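Local coordinates for transcription regulator (Lactobacillus plantarum WCFS1, PDB 3CLK), which probably regulates transcription as a dimer, with a periplasmic-binding-protein-like region that is likely to sense a small-molecule effector, at residues 121-126 against 276-281; 114-119 against 234-239; 71-76 against 94-99. All coordinates share one frame; numbering follows the deposited sequence.

Interaction 1 (121-126 against 276-281); sequences INEGHR and KSTARL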
ATOM      1  N   ILE B 121      24.963 -12.718  -9.085  1.00 17.64           N
ATOM      2  CA  ILE B 121      26.077 -13.401  -9.734  1.00 17.36           C
ATOM      3  C   ILE B 121      27.326 -12.523  -9.700  1.00 18.91           C
ATOM      4  O   ILE B 121      28.425 -13.006  -9.425  1.00 19.71           O
ATOM      5  CB  ILE B 121      25.751 -13.755 -11.205  1.00 17.66           C
ATOM      6  CG1 ILE B 121      24.692 -14.863 -11.256  1.00 16.80           C
ATOM      7  CG2 ILE B 121      27.017 -14.218 -11.919  1.00 17.09           C
ATOM      8  CD1 ILE B 121      24.096 -15.087 -12.651  1.00 19.19           C
ATOM      9  N   ASN B 122      27.162 -11.234  -9.984  1.00 20.77           N
ATOM     10  CA  ASN B 122      28.300 -10.322  -9.970  1.00 21.74           C
ATOM     11  C   ASN B 122      28.845 -10.088  -8.559  1.00 24.00           C
ATOM     12  O   ASN B 122      29.966  -9.587  -8.386  1.00 21.19           O
ATOM     13  CB  ASN B 122      27.918  -8.999 -10.632  1.00 18.62           C
ATOM     14  CG  ASN B 122      27.663  -9.158 -12.124  1.00 21.13           C
ATOM     15  OD1 ASN B 122      28.197 -10.070 -12.755  1.00 18.38           O
ATOM     16  ND2 ASN B 122      26.867  -8.266 -12.695  1.00 17.18           N
ATOM     17  N   GLU B 123      28.052 -10.448  -7.552  1.00 22.66           N
ATOM     18  CA  GLU B 123      28.480 -10.315  -6.162  1.00 25.48           C
ATOM     19  C   GLU B 123      29.098 -11.636  -5.702  1.00 22.80           C
ATOM     20  O   GLU B 123      29.407 -11.812  -4.526  1.00 23.42           O
ATOM     21  CB  GLU B 123      27.299  -9.941  -5.256  1.00 28.92           C
ATOM     22  CG  GLU B 123      26.788  -8.516  -5.477  1.00 32.89           C
ATOM     23  CD  GLU B 123      27.232  -7.546  -4.398  1.00 37.27           C
ATOM     24  OE1 GLU B 123      26.638  -7.563  -3.296  1.00 39.35           O
ATOM     25  OE2 GLU B 123      28.176  -6.765  -4.650  1.00 40.02           O
ATOM     26  N   GLY B 124      29.259 -12.572  -6.634  1.00 21.52           N
ATOM     27  CA  GLY B 124      29.883 -13.842  -6.300  1.00 21.84           C
ATOM     28  C   GLY B 124      29.000 -15.052  -6.045  1.00 21.66           C
ATOM     29  O   GLY B 124      29.516 -16.157  -5.877  1.00 21.54           O
ATOM     30  N   HIS B 125      27.683 -14.859  -6.021  1.00 20.28           N
ATOM     31  CA  HIS B 125      26.744 -15.956  -5.769  1.00 18.27           C
ATOM     32  C   HIS B 125      26.534 -16.858  -6.986  1.00 17.35           C
ATOM     33  O   HIS B 125      26.536 -16.390  -8.115  1.00 15.39           O
ATOM     34  CB  HIS B 125      25.381 -15.385  -5.342  1.00 17.73           C
ATOM     35  CG  HIS B 125      25.429 -14.589  -4.073  1.00 17.58           C
ATOM     36  ND1 HIS B 125      25.372 -15.174  -2.825  1.00 14.50           N
ATOM     37  CD2 HIS B 125      25.601 -13.262  -3.858  1.00 15.73           C
ATOM     38  CE1 HIS B 125      25.510 -14.242  -1.899  1.00 16.49           C
ATOM     39  NE2 HIS B 125      25.652 -13.072  -2.499  1.00 18.43           N
ATOM     40  N   ARG B 126      26.330 -18.147  -6.738  1.00 19.50           N
ATOM     41  CA  ARG B 126      26.083 -19.111  -7.811  1.00 21.23           C
ATOM     42  C   ARG B 126      24.903 -20.016  -7.464  1.00 22.36           C
ATOM     43  O   ARG B 126      24.274 -20.588  -8.349  1.00 23.44           O
ATOM     44  CB  ARG B 126      27.335 -19.949  -8.090  1.00 21.07           C
ATOM     45  CG  ARG B 126      28.439 -19.176  -8.809  1.00 22.24           C
ATOM     46  CD  ARG B 126      29.606 -20.092  -9.175  1.00 23.40           C
ATOM     47  NE  ARG B 126      29.231 -21.128 -10.137  1.00 20.80           N
ATOM     48  CZ  ARG B 126      28.991 -20.915 -11.427  1.00 21.05           C
ATOM     49  NH1 ARG B 126      29.086 -19.693 -11.934  1.00 22.19           N
ATOM     50  NH2 ARG B 126      28.659 -21.931 -12.214  1.00 22.79           N
ATOM     51  N   LYS B 276      20.617  -2.613   1.675  1.00 23.27           N
ATOM     52  CA  LYS B 276      21.434  -3.346   2.637  1.00 22.08           C
ATOM     53  C   LYS B 276      21.175  -4.845   2.763  1.00 19.75           C
ATOM     54  O   LYS B 276      21.642  -5.476   3.715  1.00 18.50           O
ATOM     55  CB  LYS B 276      21.278  -2.689   4.013  1.00 25.42           C
ATOM     56  CG  LYS B 276      21.824  -1.262   4.059  1.00 29.69           C
ATOM     57  CD  LYS B 276      23.328  -1.252   3.793  1.00 32.99           C
ATOM     58  CE  LYS B 276      23.877   0.162   3.757  1.00 36.67           C
ATOM     59  NZ  LYS B 276      23.589   0.888   5.025  1.00 38.98           N
ATOM     60  N   SER B 277      20.462  -5.418   1.802  1.00 17.15           N
ATOM     61  CA  SER B 277      20.127  -6.836   1.860  1.00 17.23           C
ATOM     62  C   SER B 277      20.998  -7.765   1.017  1.00 18.56           C
ATOM     63  O   SER B 277      20.692  -8.952   0.904  1.00 19.37           O
ATOM     64  CB  SER B 277      18.661  -7.027   1.462  1.00 16.32           C
ATOM     65  OG  SER B 277      18.475  -6.683   0.098  1.00 15.05           O
ATOM     66  N   THR B 278      22.065  -7.235   0.421  1.00 19.36           N
ATOM     67  CA  THR B 278      22.973  -8.043  -0.394  1.00 20.89           C
ATOM     68  C   THR B 278      24.423  -7.806   0.012  1.00 22.45           C
ATOM     69  O   THR B 278      24.772  -6.731   0.478  1.00 22.16           O
ATOM     70  CB  THR B 278      22.861  -7.725  -1.920  1.00 20.19           C
ATOM     71  OG1 THR B 278      23.155  -6.342  -2.156  1.00 21.42           O
ATOM     72  CG2 THR B 278      21.462  -8.032  -2.437  1.00 20.38           C
ATOM     73  N   ALA B 279      25.258  -8.825  -0.160  1.00 24.52           N
ATOM     74  CA  ALA B 279      26.685  -8.737   0.149  1.00 23.69           C
ATOM     75  C   ALA B 279      27.410  -9.785  -0.684  1.00 24.81           C
ATOM     76  O   ALA B 279      26.816 -10.803  -1.057  1.00 22.65           O
ATOM     77  CB  ALA B 279      26.932  -8.983   1.634  1.00 23.21           C
ATOM     78  N   ARG B 280      28.684  -9.545  -0.993  1.00 24.88           N
ATOM     79  CA  ARG B 280      29.430 -10.522  -1.781  1.00 27.99           C
ATOM     80  C   ARG B 280      29.460 -11.858  -1.045  1.00 28.21           C
ATOM     81  O   ARG B 280      29.481 -11.893   0.180  1.00 29.17           O
ATOM     82  CB  ARG B 280      30.864 -10.052  -2.042  1.00 27.94           C
ATOM     83  CG  ARG B 280      30.977  -8.837  -2.944  1.00 30.64           C
ATOM     84  CD  ARG B 280      32.372  -8.766  -3.532  1.00 31.19           C
ATOM     85  NE  ARG B 280      32.615  -9.912  -4.402  1.00 31.67           N
ATOM     86  CZ  ARG B 280      32.273  -9.960  -5.686  1.00 31.00           C
ATOM     87  NH1 ARG B 280      31.683  -8.916  -6.254  1.00 30.25           N
ATOM     88  NH2 ARG B 280      32.491 -11.059  -6.390  1.00 30.77           N
ATOM     89  N   LEU B 281      29.468 -12.951  -1.801  1.00 29.25           N
ATOM     90  CA  LEU B 281      29.481 -14.284  -1.218  1.00 31.62           C
ATOM     91  C   LEU B 281      30.648 -14.497  -0.252  1.00 34.25           C
ATOM     92  O   LEU B 281      30.386 -14.870   0.914  1.00 35.39           O
ATOM     93  CB  LEU B 281      29.531 -15.335  -2.328  1.00 31.24           C
ATOM     94  CG  LEU B 281      29.522 -16.785  -1.847  1.00 31.58           C
ATOM     95  CD1 LEU B 281      28.195 -17.092  -1.173  1.00 31.82           C
ATOM     96  CD2 LEU B 281      29.755 -17.717  -3.025  1.00 30.80           C
TER
HETATM   97  O   HOH W   1      32.526 -11.217  -9.012  1.00 23.79           O
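The guanidinium of Arg280 does double duty here, binding one peptide carbonyl while lying flat against the next peptide. A bend at chi3 (65°) turns its face over the main chain of Glu123, whose C atom approaches NH2 at 3.5 Å. From that position NH1 donates to Asn122 O (2.8 Å), reaching a lone pair in the carbonyl plane, and a water accepting from NH2 donates to the same oxygen, so two donors grip it. The carboxylate of Glu123 lies well out of the guanidinium plane; its influence on Arg280 is probably electrostatic only. One residue on, Leu281 N binds Glu123 O at 3.0 Å. His125 completes the clasp: NE2 donates to Ala279 O (2.9 Å) nearly along the C=O axis, ND1 is hydrogen-bonded to Thr187 OG1, and Leu281 CB sits over a ring face, 4.3 Å from its centroid, as a CH-pi contact. An alanine in place of His125 lacks the ring that makes these three contacts and would probably leave the last modelled residues less firmly held. Gly124, at positive phi, is the C-prime residue of the Schellman motif that ends helix 109-121, and the C-terminal tail docks on this helix terminus.

Interaction 2 (114-119 against 234-239); sequences YQATNL and TSISQD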
ATOM      1  N   TYR B 114      16.616 -11.122 -15.377  1.00 18.00           N
ATOM      2  CA  TYR B 114      17.999 -11.148 -15.828  1.00 19.71           C
ATOM      3  C   TYR B 114      18.876 -10.249 -14.956  1.00 18.90           C
ATOM      4  O   TYR B 114      19.913 -10.681 -14.470  1.00 20.89           O
ATOM      5  CB  TYR B 114      18.070 -10.680 -17.281  1.00 22.07           C
ATOM      6  CG  TYR B 114      19.431 -10.819 -17.932  1.00 25.61           C
ATOM      7  CD1 TYR B 114      19.974 -12.077 -18.216  1.00 27.96           C
ATOM      8  CD2 TYR B 114      20.153  -9.693 -18.313  1.00 25.23           C
ATOM      9  CE1 TYR B 114      21.204 -12.200 -18.877  1.00 27.77           C
ATOM     10  CE2 TYR B 114      21.373  -9.802 -18.969  1.00 28.72           C
ATOM     11  CZ  TYR B 114      21.894 -11.055 -19.251  1.00 28.78           C
ATOM     12  OH  TYR B 114      23.098 -11.147 -19.920  1.00 30.43           O
ATOM     13  N   GLN B 115      18.457  -9.003 -14.760  1.00 18.97           N
ATOM     14  CA  GLN B 115      19.221  -8.067 -13.937  1.00 19.82           C
ATOM     15  C   GLN B 115      19.268  -8.450 -12.456  1.00 19.04           C
ATOM     16  O   GLN B 115      20.310  -8.336 -11.808  1.00 17.13           O
ATOM     17  CB  GLN B 115      18.659  -6.654 -14.086  1.00 19.98           C
ATOM     18  CG  GLN B 115      19.070  -5.985 -15.393  1.00 25.86           C
ATOM     19  CD  GLN B 115      18.700  -4.518 -15.436  1.00 27.69           C
ATOM     20  OE1 GLN B 115      18.994  -3.763 -14.511  1.00 30.59           O
ATOM     21  NE2 GLN B 115      18.066  -4.104 -16.521  1.00 31.19           N
ATOM     22  N   ALA B 116      18.143  -8.908 -11.924  1.00 16.59           N
ATOM     23  CA  ALA B 116      18.074  -9.312 -10.520  1.00 18.73           C
ATOM     24  C   ALA B 116      19.072 -10.431 -10.236  1.00 18.71           C
ATOM     25  O   ALA B 116      19.806 -10.405  -9.240  1.00 16.50           O
ATOM     26  CB  ALA B 116      16.648  -9.783 -10.182  1.00 18.53           C
ATOM     27  N   THR B 117      19.089 -11.413 -11.127  1.00 19.32           N
ATOM     28  CA  THR B 117      19.965 -12.561 -10.985  1.00 20.62           C
ATOM     29  C   THR B 117      21.437 -12.209 -11.178  1.00 20.24           C
ATOM     30  O   THR B 117      22.289 -12.650 -10.403  1.00 19.34           O
ATOM     31  CB  THR B 117      19.553 -13.668 -11.971  1.00 21.38           C
ATOM     32  OG1 THR B 117      18.151 -13.933 -11.822  1.00 19.40           O
ATOM     33  CG2 THR B 117      20.333 -14.942 -11.694  1.00 21.19           C
ATOM     34  N   ASN B 118      21.743 -11.420 -12.202  1.00 19.57           N
ATOM     35  CA  ASN B 118      23.129 -11.029 -12.444  1.00 20.11           C
ATOM     36  C   ASN B 118      23.674 -10.189 -11.299  1.00 19.06           C
ATOM     37  O   ASN B 118      24.872 -10.224 -11.014  1.00 21.75           O
ATOM     38  CB  ASN B 118      23.254 -10.260 -13.763  1.00 18.22           C
ATOM     39  CG  ASN B 118      23.370 -11.185 -14.959  1.00 20.31           C
ATOM     40  OD1 ASN B 118      23.164 -10.775 -16.105  1.00 22.88           O
ATOM     41  ND2 ASN B 118      23.716 -12.442 -14.699  1.00 15.50           N
ATOM     42  N   LEU B 119      22.800  -9.431 -10.643  1.00 18.84           N
ATOM     43  CA  LEU B 119      23.227  -8.602  -9.520  1.00 20.07           C
ATOM     44  C   LEU B 119      23.880  -9.502  -8.463  1.00 20.87           C
ATOM     45  O   LEU B 119      24.919  -9.149  -7.889  1.00 20.34           O
ATOM     46  CB  LEU B 119      22.026  -7.849  -8.929  1.00 22.83           C
ATOM     47  CG  LEU B 119      22.307  -6.721  -7.925  1.00 24.87           C
ATOM     48  CD1 LEU B 119      21.072  -5.842  -7.772  1.00 23.54           C
ATOM     49  CD2 LEU B 119      22.730  -7.312  -6.579  1.00 23.91           C
ATOM     50  N   THR B 234      17.574  -4.463  -1.196  1.00 16.15           N
ATOM     51  CA  THR B 234      18.178  -4.055  -2.447  1.00 16.97           C
ATOM     52  C   THR B 234      17.147  -4.523  -3.453  1.00 18.07           C
ATOM     53  O   THR B 234      16.523  -5.577  -3.273  1.00 14.48           O
ATOM     54  CB  THR B 234      19.512  -4.773  -2.703  1.00 17.37           C
ATOM     55  OG1 THR B 234      20.505  -4.227  -1.834  1.00 19.70           O
ATOM     56  CG2 THR B 234      19.964  -4.589  -4.150  1.00 16.78           C
ATOM     57  N   SER B 235      16.958  -3.761  -4.518  1.00 19.34           N
ATOM     58  CA  SER B 235      15.940  -4.147  -5.470  1.00 18.03           C
ATOM     59  C   SER B 235      16.194  -3.733  -6.897  1.00 19.41           C
ATOM     60  O   SER B 235      17.090  -2.938  -7.192  1.00 17.19           O
ATOM     61  CB  SER B 235      14.606  -3.538  -5.041  1.00 23.25           C
ATOM     62  OG  SER B 235      14.664  -2.119  -5.119  1.00 22.69           O
ATOM     63  N   ILE B 236      15.391  -4.316  -7.780  1.00 17.44           N
ATOM     64  CA  ILE B 236      15.396  -3.979  -9.191  1.00 18.13           C
ATOM     65  C   ILE B 236      14.112  -3.172  -9.182  1.00 18.85           C
ATOM     66  O   ILE B 236      13.010  -3.724  -9.056  1.00 18.83           O
ATOM     67  CB  ILE B 236      15.255  -5.223 -10.087  1.00 15.70           C
ATOM     68  CG1 ILE B 236      16.507  -6.091  -9.960  1.00 15.13           C
ATOM     69  CG2 ILE B 236      15.050  -4.800 -11.544  1.00 18.22           C
ATOM     70  CD1 ILE B 236      17.808  -5.362 -10.290  1.00 19.70           C
ATOM     71  N   SER B 237      14.258  -1.856  -9.265  1.00 18.55           N
ATOM     72  CA  SER B 237      13.117  -0.964  -9.193  1.00 20.18           C
ATOM     73  C   SER B 237      12.493  -0.661 -10.536  1.00 21.20           C
ATOM     74  O   SER B 237      13.198  -0.416 -11.516  1.00 21.92           O
ATOM     75  CB  SER B 237      13.534   0.332  -8.505  1.00 19.78           C
ATOM     76  OG  SER B 237      14.146   0.032  -7.264  1.00 20.22           O
ATOM     77  N   GLN B 238      11.164  -0.702 -10.574  1.00 21.03           N
ATOM     78  CA  GLN B 238      10.420  -0.413 -11.793  1.00 22.25           C
ATOM     79  C   GLN B 238      10.001   1.040 -11.683  1.00 21.85           C
ATOM     80  O   GLN B 238       9.719   1.528 -10.587  1.00 20.64           O
ATOM     81  CB  GLN B 238       9.160  -1.285 -11.897  1.00 21.05           C
ATOM     82  CG  GLN B 238       9.411  -2.779 -11.910  1.00 22.49           C
ATOM     83  CD  GLN B 238       8.178  -3.560 -12.341  1.00 22.31           C
ATOM     84  OE1 GLN B 238       7.692  -3.394 -13.457  1.00 25.56           O
ATOM     85  NE2 GLN B 238       7.664  -4.405 -11.457  1.00 19.57           N
ATOM     86  N   ASP B 239       9.955   1.733 -12.813  1.00 22.36           N
ATOM     87  CA  ASP B 239       9.558   3.128 -12.798  1.00 23.59           C
ATOM     88  C   ASP B 239       8.056   3.220 -13.014  1.00 24.22           C
ATOM     89  O   ASP B 239       7.603   3.660 -14.072  1.00 24.73           O
ATOM     90  CB  ASP B 239      10.288   3.906 -13.892  1.00 25.51           C
ATOM     91  CG  ASP B 239      10.180   5.406 -13.703  1.00 25.82           C
ATOM     92  OD1 ASP B 239       9.238   5.856 -13.026  1.00 24.58           O
ATOM     93  OD2 ASP B 239      11.035   6.138 -14.239  1.00 31.27           O
TER
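Thr234 meets the helix through its methyl: CG2, anti to the backbone N, lies 4.0 Å from Leu119 CD1, while OG1 turns to the backbone N of Arg275. The next side chain, Ser235, leaves from the opposite side of the strand, and its OG pairs with Ser237 OG at 3.1 Å. Ile236 carries most of the contact. Its CG1, anti to the carbonyl carbon (chi1 -67°), runs up against the helix backbone, 3.6 Å from Ala116 CA and 3.7 Å from Ala116 CB, an approach that the small alanine permits. This is the helix-on-sheet layering of the alpha/beta sandwich in periplasmic-binding-protein-like domains: helix 114-119 runs roughly antiparallel to strand 234-237, their short axes 8.6 Å apart at closest and their directions 154° apart. Beyond CG1, Ile236 CD1 reaches Gln115 CB at 4.1 Å and Leu119 CD1 at 4.2 Å, the Leu119 and Ile236 side chains lying alongside one another with their ends pointing opposite ways. Pro272 touches Gln115, Leu119 and Ile236 from strand 271-273, and Val218 touches Ala116 and Leu119. After Ser237 the chain leaves the helix; Gln238 spans from Ser107 OG to Asp221 OD1, and Asp239 OD1 caps the N of Gln242 at the start of helix 240-256.

Interaction 3 (71-76 against 94-99); sequences LLSIAL and LSMGFD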
ATOM      1  N   LEU B  71      -5.363   0.309 -17.855  1.00 19.36           N
ATOM      2  CA  LEU B  71      -5.539  -0.883 -17.032  1.00 21.40           C
ATOM      3  C   LEU B  71      -4.238  -1.248 -16.331  1.00 20.19           C
ATOM      4  O   LEU B  71      -3.281  -1.698 -16.960  1.00 21.37           O
ATOM      5  CB  LEU B  71      -6.048  -2.056 -17.883  1.00 20.48           C
ATOM      6  CG  LEU B  71      -7.396  -1.790 -18.572  1.00 22.39           C
ATOM      7  CD1 LEU B  71      -7.152  -1.136 -19.928  1.00 23.14           C
ATOM      8  CD2 LEU B  71      -8.160  -3.084 -18.742  1.00 19.22           C
ATOM      9  N   LEU B  72      -4.223  -1.036 -15.019  1.00 22.09           N
ATOM     10  CA  LEU B  72      -3.060  -1.307 -14.191  1.00 23.68           C
ATOM     11  C   LEU B  72      -2.898  -2.776 -13.855  1.00 25.78           C
ATOM     12  O   LEU B  72      -3.487  -3.280 -12.896  1.00 27.72           O
ATOM     13  CB  LEU B  72      -3.136  -0.499 -12.893  1.00 24.23           C
ATOM     14  CG  LEU B  72      -3.294   1.021 -13.015  1.00 25.27           C
ATOM     15  CD1 LEU B  72      -2.885   1.683 -11.699  1.00 23.48           C
ATOM     16  CD2 LEU B  72      -2.428   1.541 -14.142  1.00 29.99           C
ATOM     17  N   SER B  73      -2.097  -3.458 -14.660  1.00 27.26           N
ATOM     18  CA  SER B  73      -1.819  -4.869 -14.458  1.00 29.66           C
ATOM     19  C   SER B  73      -3.079  -5.698 -14.227  1.00 31.59           C
ATOM     20  O   SER B  73      -3.206  -6.374 -13.203  1.00 31.64           O
ATOM     21  CB  SER B  73      -0.866  -5.036 -13.273  1.00 30.69           C
ATOM     22  OG  SER B  73      -0.314  -6.338 -13.255  1.00 31.71           O
ATOM     23  N   ILE B  74      -4.010  -5.635 -15.173  1.00 32.35           N
ATOM     24  CA  ILE B  74      -5.250  -6.404 -15.078  1.00 33.62           C
ATOM     25  C   ILE B  74      -5.263  -7.448 -16.191  1.00 33.99           C
ATOM     26  O   ILE B  74      -5.069  -7.122 -17.364  1.00 32.86           O
ATOM     27  CB  ILE B  74      -6.512  -5.504 -15.220  1.00 35.09           C
ATOM     28  CG1 ILE B  74      -7.012  -5.064 -13.842  1.00 35.61           C
ATOM     29  CG2 ILE B  74      -7.627  -6.263 -15.941  1.00 33.94           C
ATOM     30  CD1 ILE B  74      -6.129  -4.070 -13.152  1.00 39.44           C
ATOM     31  N   ALA B  75      -5.490  -8.703 -15.816  1.00 34.86           N
ATOM     32  CA  ALA B  75      -5.543  -9.791 -16.786  1.00 35.63           C
ATOM     33  C   ALA B  75      -6.995 -10.035 -17.188  1.00 35.88           C
ATOM     34  O   ALA B  75      -7.707 -10.812 -16.551  1.00 37.09           O
ATOM     35  CB  ALA B  75      -4.942 -11.059 -16.183  1.00 37.01           C
ATOM     36  N   LEU B  76      -7.434  -9.364 -18.246  1.00 35.59           N
ATOM     37  CA  LEU B  76      -8.807  -9.511 -18.721  1.00 35.52           C
ATOM     38  C   LEU B  76      -9.051 -10.863 -19.384  1.00 34.54           C
ATOM     39  O   LEU B  76      -8.160 -11.434 -19.999  1.00 34.37           O
ATOM     40  CB  LEU B  76      -9.141  -8.408 -19.726  1.00 33.65           C
ATOM     41  CG  LEU B  76      -9.152  -6.959 -19.241  1.00 32.54           C
ATOM     42  CD1 LEU B  76      -9.398  -6.037 -20.430  1.00 32.95           C
ATOM     43  CD2 LEU B  76     -10.227  -6.774 -18.185  1.00 29.51           C
ATOM     44  N   LEU B  94      -1.008  -1.029 -18.264  1.00 19.90           N
ATOM     45  CA  LEU B  94       0.185  -0.564 -17.561  1.00 20.97           C
ATOM     46  C   LEU B  94       0.724  -1.646 -16.617  1.00 22.30           C
ATOM     47  O   LEU B  94      -0.050  -2.373 -15.980  1.00 20.28           O
ATOM     48  CB  LEU B  94      -0.115   0.703 -16.744  1.00 19.73           C
ATOM     49  CG  LEU B  94      -0.654   1.937 -17.476  1.00 21.69           C
ATOM     50  CD1 LEU B  94      -0.830   3.093 -16.498  1.00 20.04           C
ATOM     51  CD2 LEU B  94       0.304   2.325 -18.589  1.00 19.87           C
ATOM     52  N   SER B  95       2.051  -1.741 -16.549  1.00 20.83           N
ATOM     53  CA  SER B  95       2.751  -2.689 -15.685  1.00 23.29           C
ATOM     54  C   SER B  95       2.551  -4.162 -16.043  1.00 24.97           C
ATOM     55  O   SER B  95       2.741  -5.041 -15.198  1.00 23.82           O
ATOM     56  CB  SER B  95       2.337  -2.452 -14.233  1.00 21.28           C
ATOM     57  OG  SER B  95       3.391  -2.798 -13.357  1.00 28.34           O
HETATM   58  N   MSE B  96       2.179  -4.428 -17.292  1.00 26.90           N
HETATM   59  CA  MSE B  96       1.968  -5.796 -17.750  1.00 30.24           C
HETATM   60  C   MSE B  96       2.193  -5.908 -19.256  1.00 30.27           C
HETATM   61  O   MSE B  96       1.715  -5.077 -20.023  1.00 31.92           O
HETATM   62  CB  MSE B  96       0.544  -6.253 -17.398  1.00 34.73           C
HETATM   63  CG  MSE B  96       0.215  -7.686 -17.791  1.00 41.41           C
HETATM   64 SE   MSE B  96      -1.630  -8.153 -17.364  1.00 52.37          SE
HETATM   65  CE  MSE B  96      -1.359  -8.732 -15.536  1.00 48.17           C
ATOM     66  N   GLY B  97       2.926  -6.934 -19.670  1.00 31.03           N
ATOM     67  CA  GLY B  97       3.189  -7.146 -21.083  1.00 31.63           C
ATOM     68  C   GLY B  97       2.321  -8.266 -21.625  1.00 33.24           C
ATOM     69  O   GLY B  97       1.689  -8.994 -20.859  1.00 31.60           O
ATOM     70  N   PHE B  98       2.298  -8.415 -22.946  1.00 34.15           N
ATOM     71  CA  PHE B  98       1.487  -9.440 -23.594  1.00 35.08           C
ATOM     72  C   PHE B  98       2.189 -10.017 -24.812  1.00 36.91           C
ATOM     73  O   PHE B  98       3.071  -9.380 -25.393  1.00 37.09           O
ATOM     74  CB  PHE B  98       0.152  -8.842 -24.033  1.00 33.63           C
ATOM     75  CG  PHE B  98      -0.679  -8.327 -22.901  1.00 31.94           C
ATOM     76  CD1 PHE B  98      -1.453  -9.196 -22.141  1.00 30.72           C
ATOM     77  CD2 PHE B  98      -0.688  -6.973 -22.591  1.00 29.60           C
ATOM     78  CE1 PHE B  98      -2.231  -8.720 -21.086  1.00 30.94           C
ATOM     79  CE2 PHE B  98      -1.459  -6.489 -21.541  1.00 29.36           C
ATOM     80  CZ  PHE B  98      -2.234  -7.363 -20.787  1.00 30.80           C
ATOM     81  N   ASP B  99       1.786 -11.222 -25.204  1.00 38.05           N
ATOM     82  CA  ASP B  99       2.376 -11.873 -26.367  1.00 39.86           C
ATOM     83  C   ASP B  99       1.814 -11.307 -27.668  1.00 39.67           C
ATOM     84  O   ASP B  99       2.516 -11.262 -28.678  1.00 39.99           O
ATOM     85  CB  ASP B  99       2.131 -13.384 -26.319  1.00 41.09           C
ATOM     86  CG  ASP B  99       2.986 -14.081 -25.279  1.00 42.06           C
ATOM     87  OD1 ASP B  99       4.230 -14.026 -25.398  1.00 42.16           O
ATOM     88  OD2 ASP B  99       2.414 -14.684 -24.345  1.00 42.04           O
TER
HETATM   89  O   HOH W   2       2.195  -7.751 -14.686  1.00 37.05           O
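Phe98, the one aromatic ring in this contact, has Ile74 O near its plane at the edge, 4.5 Å from CZ; Arg102 adds a cation-pi contact, and Phe93 packs against it edge-to-face. The ring flanks the C-terminal ends of two neighbouring parallel strands, 68-72 and 91-94, joined through helix 78-86 as a beta-alpha-beta crossover of a Rossmann-like sheet. Leu94 donates its N-H almost straight (174°) to Leu71 O at 2.7 Å, although the donor stands above the carbonyl plane. The return bond, from Ser73 N, meets Leu94 O at 2.7 Å, nearly along the C=O axis. On the face of the sheet that bears them, Leu72 and Leu94 lie side by side with matching first torsions, each CG anti to its carbonyl carbon. Their tips press tightly together, CD2 of Leu72 being 3.2 Å from CD1 of Leu94, and both side chains pack on Ile26 of helix 22-34. Past the strands, the side chain of selenomethionine Met96 reaches across, CG anti to the backbone N, setting SE 3.6 Å from Ile74 O; a bend at chi3 brings CE to Ser73 OG at 3.5 Å. A water donates to Ser95 O at 2.8 Å and is also hydrogen-bonded to Ser73 OG.

Overall arrangement
The three contacts are spread over both lobes of a periplasmic-binding-protein-like fold. Interactions 1 and 2 belong to one lobe, with centres 13 Å apart, and touch directly: Ser277 OG lies 2.7 Å from Thr234 N, a probable hydrogen bond tying the C-terminal tail to strand 234-237. They also share helix 109-121, interaction 1 using its end and interaction 2 its flank. Interaction 3 sits in the other sheet, its centre 32 Å from that of interaction 1 and 20 Å from that of interaction 2, although the nearest atoms of 2 and 3 come within about 4 Å. Met96 touches Thr139 of helix 138-153, in the other lobe, which is consistent with interaction 3 lying near the interlobe cleft where relatives bind their effectors.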